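Long-range contacts in antigen MTB48, Mycobacterial protein (Mycobacterium smegmatis, PDB 4WJ1), which is an ESX-1 type VII secretion substrate, represented by its PE and PPE part, and is probably involved in DNA conjugation, at least in the recipient strain: residues S24-G29 with R164-T169; M50-K55 with M125-A130; L56-A61 with A121-E126; G211-E216 with Q276-G281. All coordinates share one frame; numbering follows the deposited sequence.

Contact 1. Residues S24-G29 with R164-T169; sequences STRPEG and RDYQST
In the fused PE-PPE helical bundle of EspB, the extended connection between helix 12-22 and helix 40-96 of the PE part runs along helix 154-178 of the PPE part, and Tyr-166 makes the largest part of the contact. With CG anti to the backbone N (chi1 -159°), its side chain leaves the helix toward the loop and delivers the phenol oxygen between two partners. Tyr-166 OH donates to Pro-27 O at 2.6 Å, nearly along the C=O axis and close to the ring plane. The same oxygen accepts a weak bond from Arg-26 NH1 at 3.0 Å, bent to 131° at the hydrogen. The short bond to Pro-27 O, helped by the weak one, holds the tip of the ring against the loop backbone.

Arg-26 crosses the tyrosine at about a right angle, its guanidinium plane turned 74° from the ring; its main polar partner is Asp-64 of helix 40-96, which takes NH2 in a salt bridge and thereby joins the loop to a second helix of the bundle. Gly-29 CA covers one ring face in a CH-pi contact, 3.9 Å from the centroid of the Tyr-166 ring and offset toward the rim. One turn along the helix, Thr-169 and Pro-27 meet tip to tip, with Thr-169 CG2 at 3.5 Å from Pro-27 CG.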
loop_
_atom_site.group_PDB
_atom_site.type_symbol
_atom_site.label_atom_id
_atom_site.label_comp_id
_atom_site.label_asym_id
_atom_site.label_seq_id
_atom_site.Cartn_x
_atom_site.Cartn_y
_atom_site.Cartn_z
ATOM N N SER A 24 6.033 3.968 -15.694
ATOM C CA SER A 24 7.198 3.641 -14.891
ATOM C C SER A 24 6.913 2.458 -13.978
ATOM O O SER A 24 5.911 2.426 -13.272
ATOM C CB SER A 24 7.641 4.844 -14.055
ATOM O OG SER A 24 8.224 5.846 -14.866
ATOM N N THR A 25 7.798 1.475 -14.007
ATOM C CA THR A 25 7.627 0.303 -13.174
ATOM C C THR A 25 7.755 0.663 -11.718
ATOM O O THR A 25 8.733 1.271 -11.304
ATOM C CB THR A 25 8.636 -0.764 -13.518
ATOM O OG1 THR A 25 8.469 -1.108 -14.889
ATOM C CG2 THR A 25 8.393 -2.003 -12.672
ATOM N N ARG A 26 6.736 0.310 -10.952
ATOM C CA ARG A 26 6.778 0.460 -9.506
ATOM C C ARG A 26 7.634 -0.673 -8.935
ATOM O O ARG A 26 7.432 -1.830 -9.294
ATOM C CB ARG A 26 5.366 0.431 -8.932
ATOM C CG ARG A 26 5.289 0.563 -7.439
ATOM C CD ARG A 26 3.852 0.721 -7.017
ATOM N NE ARG A 26 3.009 -0.374 -7.495
ATOM C CZ ARG A 26 2.799 -1.495 -6.806
ATOM N NH1 ARG A 26 3.385 -1.665 -5.627
ATOM N NH2 ARG A 26 2.014 -2.449 -7.289
ATOM N N PRO A 27 8.618 -0.342 -8.079
ATOM C CA PRO A 27 9.474 -1.384 -7.498
ATOM C C PRO A 27 8.660 -2.409 -6.731
ATOM O O PRO A 27 7.627 -2.054 -6.152
ATOM C CB PRO A 27 10.393 -0.605 -6.554
ATOM C CG PRO A 27 10.422 0.776 -7.126
ATOM C CD PRO A 27 9.037 1.007 -7.661
ATOM N N GLU A 28 9.121 -3.655 -6.745
ATOM C CA GLU A 28 8.498 -4.729 -5.993
ATOM C C GLU A 28 8.338 -4.364 -4.524
ATOM O O GLU A 28 9.282 -3.902 -3.890
ATOM C CB GLU A 28 9.323 -6.006 -6.126
ATOM C CG GLU A 28 8.847 -6.933 -7.229
ATOM C CD GLU A 28 7.532 -7.610 -6.882
ATOM O OE1 GLU A 28 7.448 -8.209 -5.780
ATOM O OE2 GLU A 28 6.587 -7.536 -7.706
ATOM N N GLY A 29 7.138 -4.580 -3.992
ATOM C CA GLY A 29 6.821 -4.240 -2.616
ATOM C C GLY A 29 7.351 -5.199 -1.556
ATOM O O GLY A 29 8.122 -6.133 -1.839
ATOM N N ARG A 164 7.883 0.301 6.228
ATOM C CA ARG A 164 8.338 1.645 6.545
ATOM C C ARG A 164 9.150 2.223 5.396
ATOM O O ARG A 164 8.986 3.383 5.022
ATOM C CB ARG A 164 9.172 1.646 7.816
ATOM C CG ARG A 164 9.728 3.003 8.197
ATOM C CD ARG A 164 10.842 2.841 9.218
ATOM N NE ARG A 164 11.985 2.167 8.614
ATOM C CZ ARG A 164 12.796 1.331 9.254
ATOM N NH1 ARG A 164 12.594 1.063 10.540
ATOM N NH2 ARG A 164 13.805 0.759 8.601
ATOM N N ASP A 165 10.004 1.397 4.810
ATOM C CA ASP A 165 10.925 1.899 3.809
ATOM C C ASP A 165 10.319 1.988 2.445
ATOM O O ASP A 165 10.904 2.586 1.542
ATOM C CB ASP A 165 12.149 1.025 3.754
ATOM C CG ASP A 165 12.981 1.148 4.993
ATOM O OD1 ASP A 165 12.934 2.185 5.688
ATOM O OD2 ASP A 165 13.697 0.202 5.267
ATOM N N TYR A 166 9.143 1.396 2.294
ATOM C CA TYR A 166 8.445 1.438 1.023
ATOM C C TYR A 166 7.731 2.775 0.859
ATOM O O TYR A 166 7.382 3.168 -0.248
ATOM C CB TYR A 166 7.450 0.296 0.927
ATOM C CG TYR A 166 7.065 -0.050 -0.490
ATOM C CD1 TYR A 166 8.043 -0.327 -1.439
ATOM C CD2 TYR A 166 5.730 -0.118 -0.877
ATOM C CE1 TYR A 166 7.702 -0.653 -2.733
ATOM C CE2 TYR A 166 5.384 -0.456 -2.166
ATOM C CZ TYR A 166 6.374 -0.724 -3.086
ATOM O OH TYR A 166 6.048 -1.068 -4.369
ATOM N N GLN A 167 7.511 3.455 1.979
ATOM C CA GLN A 167 6.812 4.718 1.970
ATOM C C GLN A 167 7.534 5.663 1.034
ATOM O O GLN A 167 6.926 6.267 0.156
ATOM C CB GLN A 167 6.724 5.318 3.375
ATOM C CG GLN A 167 6.662 6.838 3.369
ATOM C CD GLN A 167 5.912 7.405 4.560
ATOM O OE1 GLN A 167 5.900 6.813 5.647
ATOM N NE2 GLN A 167 5.249 8.548 4.353
ATOM N N SER A 168 8.847 5.758 1.194
ATOM C CA SER A 168 9.613 6.667 0.363
ATOM C C SER A 168 9.607 6.200 -1.099
ATOM O O SER A 168 9.723 7.005 -2.009
ATOM C CB SER A 168 11.042 6.791 0.880
ATOM O OG SER A 168 11.861 5.860 0.223
ATOM N N THR A 169 9.466 4.897 -1.323
ATOM C CA THR A 169 9.361 4.392 -2.682
ATOM C C THR A 169 8.121 4.925 -3.371
ATOM O O THR A 169 8.183 5.399 -4.504
ATOM C CB THR A 169 9.297 2.868 -2.730
ATOM O OG1 THR A 169 10.399 2.319 -2.012
ATOM C CG2 THR A 169 9.379 2.412 -4.165
#

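Contact 2. Residues M50-K55 with M125-A130; sequences MASAAK and MEYPSA
Apolar packing carries this contact, in which the extended connection 125-130 lies against a little over one turn of helix 40-96. It has two centres. At one, the selenomethionine Met-125 reaches in toward the helix: its CG stands anti to the carbonyl carbon (chi1 -64°), and bends at chi2 and chi3 lay the end of the chain over the backbone around Ala-54 and Lys-55. The selenium atom SE of Met-125 sits 3.9 Å from Ala-54 CB and comes equally near the peptide between Ala-54 and Lys-55. The terminal methyl CE of Met-125 touches Lys-55 CD at 3.5 Å, the two chains crossing obliquely, so it is the aliphatic part of the lysine that takes part here. At the other centre, Ala-51 CB fits between two consecutive loop residues, 3.8 Å from Pro-128 CD and 4.0 Å from Tyr-127 CD1.

Polar atoms add little across the interface. Tyr-127, with CG anti to the backbone N (chi1 -170°), runs crosswise to the helix axis and brings CE1 to 3.7 Å from Ser-52 OG, which lies at the ring edge, near its plane. This is van der Waals contact; the serine hydroxyl has a weak hydrogen bond with the backbone N of Ile-278.

The phenol end of Tyr-127 continues onto Glu-277 in the C-terminal loop. The arrangement is that of an irregular linker draped along the outside of a long-helix bundle, here the linker between the PE and PPE parts of EspB.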
loop_
_atom_site.group_PDB
_atom_site.type_symbol
_atom_site.label_atom_id
_atom_site.label_comp_id
_atom_site.label_asym_id
_atom_site.label_seq_id
_atom_site.Cartn_x
_atom_site.Cartn_y
_atom_site.Cartn_z
HETATM N N MSE A 50 -1.458 -8.675 8.342
HETATM C CA MSE A 50 -1.332 -9.320 7.045
HETATM C C MSE A 50 -2.480 -8.872 6.132
HETATM O O MSE A 50 -2.302 -8.691 4.929
HETATM C CB MSE A 50 -1.326 -10.844 7.186
HETATM C CG MSE A 50 -0.115 -11.427 7.900
HETATM SE SE MSE A 50 1.625 -10.760 7.267
HETATM C CE MSE A 50 1.866 -9.411 8.661
ATOM N N ALA A 51 -3.656 -8.695 6.715
ATOM C CA ALA A 51 -4.830 -8.333 5.935
ATOM C C ALA A 51 -4.666 -6.916 5.389
ATOM O O ALA A 51 -4.961 -6.650 4.232
ATOM C CB ALA A 51 -6.093 -8.449 6.769
ATOM N N SER A 52 -4.167 -6.018 6.227
ATOM C CA SER A 52 -3.856 -4.672 5.792
ATOM C C SER A 52 -2.808 -4.679 4.683
ATOM O O SER A 52 -2.969 -3.991 3.684
ATOM C CB SER A 52 -3.378 -3.831 6.972
ATOM O OG SER A 52 -4.460 -3.560 7.860
ATOM N N ALA A 53 -1.747 -5.466 4.856
ATOM C CA ALA A 53 -0.691 -5.540 3.857
ATOM C C ALA A 53 -1.257 -6.004 2.517
ATOM O O ALA A 53 -0.929 -5.452 1.473
ATOM C CB ALA A 53 0.428 -6.479 4.312
ATOM N N ALA A 54 -2.105 -7.028 2.561
ATOM C CA ALA A 54 -2.724 -7.562 1.360
ATOM C C ALA A 54 -3.632 -6.512 0.697
ATOM O O ALA A 54 -3.654 -6.393 -0.525
ATOM C CB ALA A 54 -3.514 -8.820 1.688
ATOM N N LYS A 55 -4.374 -5.760 1.507
ATOM C CA LYS A 55 -5.269 -4.737 0.988
ATOM C C LYS A 55 -4.453 -3.645 0.310
ATOM O O LYS A 55 -4.835 -3.138 -0.742
ATOM C CB LYS A 55 -6.142 -4.149 2.101
ATOM C CG LYS A 55 -7.005 -2.945 1.679
ATOM C CD LYS A 55 -8.232 -3.359 0.877
ATOM C CE LYS A 55 -9.469 -2.548 1.277
ATOM N NZ LYS A 55 -9.976 -2.891 2.649
HETATM N N MSE A 125 -11.482 -8.269 0.982
HETATM C CA MSE A 125 -10.843 -9.076 2.007
HETATM C C MSE A 125 -11.499 -8.754 3.346
HETATM O O MSE A 125 -11.563 -7.589 3.745
HETATM C CB MSE A 125 -9.332 -8.809 2.029
HETATM C CG MSE A 125 -8.624 -9.229 0.743
HETATM SE SE MSE A 125 -7.051 -8.185 0.219
HETATM C CE MSE A 125 -7.933 -6.584 -0.431
ATOM N N GLU A 126 -12.028 -9.770 4.024
ATOM C CA GLU A 126 -12.681 -9.496 5.291
ATOM C C GLU A 126 -11.620 -9.356 6.371
ATOM O O GLU A 126 -10.754 -10.216 6.538
ATOM C CB GLU A 126 -13.709 -10.573 5.666
ATOM C CG GLU A 126 -14.951 -9.961 6.326
ATOM C CD GLU A 126 -15.603 -10.863 7.364
ATOM O OE1 GLU A 126 -15.406 -12.096 7.303
ATOM O OE2 GLU A 126 -16.313 -10.333 8.250
ATOM N N TYR A 127 -11.694 -8.243 7.085
ATOM C CA TYR A 127 -10.721 -7.912 8.104
ATOM C C TYR A 127 -11.018 -8.712 9.368
ATOM O O TYR A 127 -12.151 -8.720 9.858
ATOM C CB TYR A 127 -10.749 -6.413 8.372
ATOM C CG TYR A 127 -9.637 -5.882 9.233
ATOM C CD1 TYR A 127 -8.347 -5.730 8.724
ATOM C CD2 TYR A 127 -9.879 -5.500 10.549
ATOM C CE1 TYR A 127 -7.324 -5.222 9.506
ATOM C CE2 TYR A 127 -8.863 -4.997 11.345
ATOM C CZ TYR A 127 -7.590 -4.863 10.820
ATOM O OH TYR A 127 -6.586 -4.358 11.613
ATOM N N PRO A 128 -10.007 -9.416 9.883
ATOM C CA PRO A 128 -10.174 -10.301 11.040
ATOM C C PRO A 128 -10.562 -9.527 12.298
ATOM O O PRO A 128 -10.185 -8.361 12.430
ATOM C CB PRO A 128 -8.790 -10.936 11.197
ATOM C CG PRO A 128 -8.093 -10.693 9.900
ATOM C CD PRO A 128 -8.619 -9.398 9.398
ATOM N N SER A 129 -11.303 -10.165 13.202
ATOM C CA SER A 129 -11.676 -9.525 14.461
ATOM C C SER A 129 -11.215 -10.358 15.663
ATOM O O SER A 129 -11.404 -11.576 15.693
ATOM C CB SER A 129 -13.189 -9.303 14.518
ATOM O OG SER A 129 -13.868 -10.546 14.534
ATOM N N ALA A 130 -10.617 -9.696 16.653
ATOM C CA ALA A 130 -10.080 -10.380 17.832
ATOM C C ALA A 130 -11.166 -11.039 18.678
ATOM O O ALA A 130 -12.360 -10.823 18.470
ATOM C CB ALA A 130 -9.273 -9.404 18.695
#

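Contact 3. Residues L56-A61 with A121-E126; sequences LKATFA and AIPSME
Ala-58 and Ile-122 are the main partners where the linker after helix 40-96, leading from the PE to the PPE part of EspB, passes over that helix on the outside of the PE-PPE helical bundle. Their CA atoms come within 6.0 Å, a close approach that the small alanine allows. Ala-58 CB points at the linker and is met by three residues: Pro-123 CD at 4.1 Å, Met-125 CE at 4.2 Å and Ile-122 CG2 at 4.3 Å. The proline presents its CD-CG edge, whereas the selenomethionine offers only its terminal methyl.

Ile-122 straddles the next position. Its CG2 is anti to the backbone N and approaches Thr-59 OG1 to 4.0 Å, while CG1 is anti to the carbonyl carbon (chi1 -52°) and the extended branch carries CD1 toward Thr-59 CA. The two side chains cross obliquely. Thr-59 OG1 makes its hydrogen bond to Lys-55 O, one turn back on the helix, so it meets the isoleucine by packing alone; behind it, the threonine also touches Trp-202 of helix 187-230 and Pro-280.

Polar linkage between the backbones is indirect: one water donates to both carbonyls, at 2.7 Å from Ala-58 O and 2.9 Å from Ala-121 O.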
loop_
_atom_site.group_PDB
_atom_site.type_symbol
_atom_site.label_atom_id
_atom_site.label_comp_id
_atom_site.label_asym_id
_atom_site.label_seq_id
_atom_site.Cartn_x
_atom_site.Cartn_y
_atom_site.Cartn_z
ATOM N N LEU A 56 -3.315 -3.305 0.903
ATOM C CA LEU A 56 -2.461 -2.280 0.335
ATOM C C LEU A 56 -1.865 -2.761 -0.977
ATOM O O LEU A 56 -1.869 -2.037 -1.963
ATOM C CB LEU A 56 -1.356 -1.888 1.309
ATOM C CG LEU A 56 -1.787 -0.948 2.430
ATOM C CD1 LEU A 56 -0.650 -0.746 3.405
ATOM C CD2 LEU A 56 -2.162 0.379 1.843
ATOM N N LYS A 57 -1.365 -3.989 -0.996
ATOM C CA LYS A 57 -0.754 -4.506 -2.210
ATOM C C LYS A 57 -1.758 -4.544 -3.353
ATOM O O LYS A 57 -1.419 -4.185 -4.477
ATOM C CB LYS A 57 -0.155 -5.892 -1.977
ATOM C CG LYS A 57 1.103 -5.820 -1.129
ATOM C CD LYS A 57 1.790 -7.181 -0.979
ATOM C CE LYS A 57 2.961 -7.106 -0.017
ATOM N NZ LYS A 57 3.462 -8.475 0.360
ATOM N N ALA A 58 -2.986 -4.965 -3.062
ATOM C CA ALA A 58 -4.023 -5.037 -4.083
ATOM C C ALA A 58 -4.387 -3.632 -4.567
ATOM O O ALA A 58 -4.629 -3.417 -5.750
ATOM C CB ALA A 58 -5.239 -5.748 -3.555
ATOM N N THR A 59 -4.397 -2.685 -3.637
ATOM C CA THR A 59 -4.719 -1.295 -3.928
ATOM C C THR A 59 -3.640 -0.696 -4.815
ATOM O O THR A 59 -3.937 0.028 -5.763
ATOM C CB THR A 59 -4.867 -0.482 -2.622
ATOM O OG1 THR A 59 -5.972 -1.002 -1.871
ATOM C CG2 THR A 59 -5.102 0.990 -2.898
ATOM N N PHE A 60 -2.386 -1.029 -4.521
ATOM C CA PHE A 60 -1.263 -0.537 -5.307
ATOM C C PHE A 60 -1.387 -1.053 -6.728
ATOM O O PHE A 60 -1.050 -0.356 -7.673
ATOM C CB PHE A 60 0.075 -0.984 -4.710
ATOM C CG PHE A 60 0.332 -0.481 -3.311
ATOM C CD1 PHE A 60 -0.384 0.584 -2.790
ATOM C CD2 PHE A 60 1.310 -1.076 -2.519
ATOM C CE1 PHE A 60 -0.145 1.048 -1.504
ATOM C CE2 PHE A 60 1.561 -0.621 -1.237
ATOM C CZ PHE A 60 0.834 0.443 -0.728
ATOM N N ALA A 61 -1.857 -2.290 -6.877
ATOM C CA ALA A 61 -2.025 -2.868 -8.211
ATOM C C ALA A 61 -3.100 -2.094 -8.991
ATOM O O ALA A 61 -2.987 -1.929 -10.206
ATOM C CB ALA A 61 -2.386 -4.337 -8.132
ATOM N N ALA A 121 -10.212 -4.046 -10.489
ATOM C CA ALA A 121 -10.948 -4.469 -9.300
ATOM C C ALA A 121 -10.015 -4.647 -8.107
ATOM O O ALA A 121 -8.936 -5.235 -8.232
ATOM C CB ALA A 121 -11.697 -5.767 -9.567
ATOM N N ILE A 122 -10.443 -4.144 -6.952
ATOM C CA ILE A 122 -9.733 -4.367 -5.696
ATOM C C ILE A 122 -10.504 -5.389 -4.850
ATOM O O ILE A 122 -11.511 -5.053 -4.214
ATOM C CB ILE A 122 -9.548 -3.048 -4.918
ATOM C CG1 ILE A 122 -8.912 -1.985 -5.818
ATOM C CG2 ILE A 122 -8.725 -3.267 -3.642
ATOM C CD1 ILE A 122 -8.657 -0.676 -5.113
ATOM N N PRO A 123 -10.031 -6.647 -4.847
ATOM C CA PRO A 123 -10.753 -7.768 -4.236
ATOM C C PRO A 123 -11.143 -7.501 -2.790
ATOM O O PRO A 123 -10.409 -6.836 -2.061
ATOM C CB PRO A 123 -9.748 -8.920 -4.317
ATOM C CG PRO A 123 -8.434 -8.258 -4.433
ATOM C CD PRO A 123 -8.689 -7.054 -5.281
ATOM N N SER A 124 -12.303 -8.009 -2.387
ATOM C CA SER A 124 -12.763 -7.857 -1.015
ATOM C C SER A 124 -12.032 -8.818 -0.088
ATOM O O SER A 124 -11.943 -10.024 -0.342
ATOM C CB SER A 124 -14.262 -8.083 -0.931
ATOM O OG SER A 124 -14.955 -7.091 -1.673
HETATM N N MSE A 125 -11.482 -8.269 0.982
HETATM C CA MSE A 125 -10.843 -9.076 2.007
HETATM C C MSE A 125 -11.499 -8.754 3.346
HETATM O O MSE A 125 -11.563 -7.589 3.745
HETATM C CB MSE A 125 -9.332 -8.809 2.029
HETATM C CG MSE A 125 -8.624 -9.229 0.743
HETATM SE SE MSE A 125 -7.051 -8.185 0.219
HETATM C CE MSE A 125 -7.933 -6.584 -0.431
ATOM N N GLU A 126 -12.028 -9.770 4.024
ATOM C CA GLU A 126 -12.681 -9.496 5.291
ATOM C C GLU A 126 -11.620 -9.356 6.371
ATOM O O GLU A 126 -10.754 -10.216 6.538
ATOM C CB GLU A 126 -13.709 -10.573 5.666
ATOM C CG GLU A 126 -14.951 -9.961 6.326
ATOM C CD GLU A 126 -15.603 -10.863 7.364
ATOM O OE1 GLU A 126 -15.406 -12.096 7.303
ATOM O OE2 GLU A 126 -16.313 -10.333 8.250
HETATM O O HOH W 1 -6.345 -5.147 -7.020
#

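Contact 4. Residues G211-E216 with Q276-G281; sequences GRLAQE and QEIRPG
Three side chains on one flank of helix 187-230, Arg-212, Leu-213 and Glu-216, receive the extended C-terminal loop of the PPE part of EspB. Glu-216 is kinked: CG is anti to the carbonyl carbon and a bend at chi2 (-49°) swings the carboxylate to the backbone of Gln-276. There OE1 of Glu-216 accepts from Gln-276 N at 2.6 Å, almost straight at 172° and nearly along the C-O axis. Gln-276 CG presses on the same oxygen.

Ile-278 enters between the helix residues with CG1 anti to the carbonyl carbon and a second bend at CG1 (chi2 -65°), which turns CD1 onto the helix, 3.9 Å from Arg-212 CB. Arg-212 runs past it in the opposite direction and bends at chi3, so that one guanidinium face lies over the methyl, Ile-278 CD1 being 4.0 Å above its plane. Gln-276 NE2 stands at the guanidinium edge, in van der Waals contact; the charge pairs with Glu-209, one turn back.

Around this contact, Leu-213, whose CD1 lies 4.4 Å from Ile-278 CG1, also packs on Phe-159 and Trp-163 of helix 154-178, Glu-216 touches Leu-49 of helix 40-96, and Pro-280 continues the loop across to Leu-56 and Thr-59 of that helix.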
loop_
_atom_site.group_PDB
_atom_site.type_symbol
_atom_site.label_atom_id
_atom_site.label_comp_id
_atom_site.label_asym_id
_atom_site.label_seq_id
_atom_site.Cartn_x
_atom_site.Cartn_y
_atom_site.Cartn_z
ATOM N N GLY A 211 3.609 4.030 5.883
ATOM C CA GLY A 211 4.079 4.509 7.168
ATOM C C GLY A 211 3.160 4.034 8.287
ATOM O O GLY A 211 3.618 3.581 9.335
ATOM N N ARG A 212 1.858 4.113 8.050
ATOM C CA ARG A 212 0.889 3.725 9.061
ATOM C C ARG A 212 0.937 2.222 9.344
ATOM O O ARG A 212 0.768 1.804 10.488
ATOM C CB ARG A 212 -0.531 4.150 8.642
ATOM C CG ARG A 212 -0.717 5.676 8.575
ATOM C CD ARG A 212 -2.165 6.109 8.279
ATOM N NE ARG A 212 -3.086 5.550 9.264
ATOM C CZ ARG A 212 -4.205 4.888 8.972
ATOM N NH1 ARG A 212 -4.574 4.711 7.703
ATOM N NH2 ARG A 212 -4.964 4.410 9.958
ATOM N N LEU A 213 1.161 1.406 8.318
ATOM C CA LEU A 213 1.215 -0.035 8.544
ATOM C C LEU A 213 2.462 -0.358 9.382
ATOM O O LEU A 213 2.404 -1.134 10.332
ATOM C CB LEU A 213 1.215 -0.800 7.219
ATOM C CG LEU A 213 1.402 -2.314 7.330
ATOM C CD1 LEU A 213 0.412 -2.896 8.314
ATOM C CD2 LEU A 213 1.281 -2.989 5.960
ATOM N N ALA A 214 3.574 0.289 9.054
ATOM C CA ALA A 214 4.789 0.116 9.817
ATOM C C ALA A 214 4.587 0.522 11.279
ATOM O O ALA A 214 5.073 -0.147 12.179
ATOM C CB ALA A 214 5.934 0.903 9.182
ATOM N N GLN A 215 3.858 1.604 11.525
ATOM C CA GLN A 215 3.619 2.021 12.903
ATOM C C GLN A 215 2.797 0.964 13.628
ATOM O O GLN A 215 3.078 0.633 14.781
ATOM C CB GLN A 215 2.919 3.383 12.966
ATOM C CG GLN A 215 3.819 4.569 12.593
ATOM C CD GLN A 215 3.070 5.919 12.558
ATOM O OE1 GLN A 215 1.920 6.010 12.096
ATOM N NE2 GLN A 215 3.735 6.972 13.038
ATOM N N GLU A 216 1.791 0.425 12.946
ATOM C CA GLU A 216 0.973 -0.628 13.525
ATOM C C GLU A 216 1.837 -1.850 13.846
ATOM O O GLU A 216 1.726 -2.429 14.923
ATOM C CB GLU A 216 -0.176 -0.997 12.587
ATOM C CG GLU A 216 -1.184 0.144 12.325
ATOM C CD GLU A 216 -1.656 0.821 13.613
ATOM O OE1 GLU A 216 -2.662 0.365 14.189
ATOM O OE2 GLU A 216 -1.025 1.807 14.053
ATOM N N GLN A 276 -5.030 -0.661 14.478
ATOM C CA GLN A 276 -6.191 -0.249 13.705
ATOM C C GLN A 276 -6.050 -0.647 12.240
ATOM O O GLN A 276 -4.940 -0.725 11.701
ATOM C CB GLN A 276 -6.433 1.254 13.831
ATOM C CG GLN A 276 -5.208 2.092 14.160
ATOM C CD GLN A 276 -5.566 3.548 14.454
ATOM O OE1 GLN A 276 -6.255 3.843 15.437
ATOM N NE2 GLN A 276 -5.108 4.462 13.593
ATOM N N GLU A 277 -7.193 -0.926 11.621
ATOM C CA GLU A 277 -7.275 -1.314 10.221
ATOM C C GLU A 277 -6.736 -0.211 9.320
ATOM O O GLU A 277 -6.981 0.969 9.553
ATOM C CB GLU A 277 -8.727 -1.644 9.848
ATOM C CG GLU A 277 -8.899 -2.217 8.448
ATOM C CD GLU A 277 -10.354 -2.478 8.083
ATOM O OE1 GLU A 277 -11.239 -2.329 8.961
ATOM O OE2 GLU A 277 -10.608 -2.826 6.909
ATOM N N ILE A 278 -5.974 -0.606 8.310
ATOM C CA ILE A 278 -5.497 0.311 7.292
ATOM C C ILE A 278 -6.490 0.236 6.155
ATOM O O ILE A 278 -6.636 -0.816 5.527
ATOM C CB ILE A 278 -4.086 -0.057 6.780
ATOM C CG1 ILE A 278 -3.113 -0.252 7.945
ATOM C CG2 ILE A 278 -3.566 1.003 5.833
ATOM C CD1 ILE A 278 -2.856 1.016 8.726
ATOM N N ARG A 279 -7.201 1.328 5.904
ATOM C CA ARG A 279 -8.164 1.328 4.811
ATOM C C ARG A 279 -7.794 2.332 3.733
ATOM O O ARG A 279 -8.243 3.465 3.766
ATOM C CB ARG A 279 -9.563 1.611 5.342
ATOM C CG ARG A 279 -10.485 0.416 5.214
ATOM C CD ARG A 279 -11.492 0.378 6.344
ATOM N NE ARG A 279 -12.737 -0.255 5.925
ATOM C CZ ARG A 279 -13.821 -0.334 6.686
ATOM N NH1 ARG A 279 -13.803 0.173 7.912
ATOM N NH2 ARG A 279 -14.914 -0.930 6.226
ATOM N N PRO A 280 -6.942 1.922 2.782
ATOM C CA PRO A 280 -6.532 2.867 1.746
ATOM C C PRO A 280 -7.644 3.070 0.723
ATOM O O PRO A 280 -8.311 2.112 0.321
ATOM C CB PRO A 280 -5.319 2.183 1.107
ATOM C CG PRO A 280 -5.652 0.716 1.237
ATOM C CD PRO A 280 -6.326 0.594 2.592
ATOM N N GLY A 281 -7.843 4.310 0.302
ATOM C CA GLY A 281 -8.804 4.565 -0.748
ATOM C C GLY A 281 -8.274 4.115 -2.096
ATOM O O GLY A 281 -7.065 4.135 -2.344
#

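Contacts 2 and 3 are consecutive halves of one interface, centres about 10 Å apart, in which linker 121-130 follows helix 40-96 and Met-125 serves both. Contact 4 lies about 11 Å from contact 2 and about 14 Å from contact 3, centre to centre; its loop 276-281 adjoins both, with Lys-55 CG 3.7 Å from Pro-280 CD and Leu-56 CD2 3.6 Å from Pro-280 CG. Contact 1, centred about 16 Å from contacts 3 and 4, meets them through the bundle: Arg-26 CZ packs 3.5 Å from Phe-60 CB, and Gln-167 OE1 3.3 Å from Gly-211 CA. Contacts 1 and 2 do not touch, their nearest atoms being about 9 Å apart.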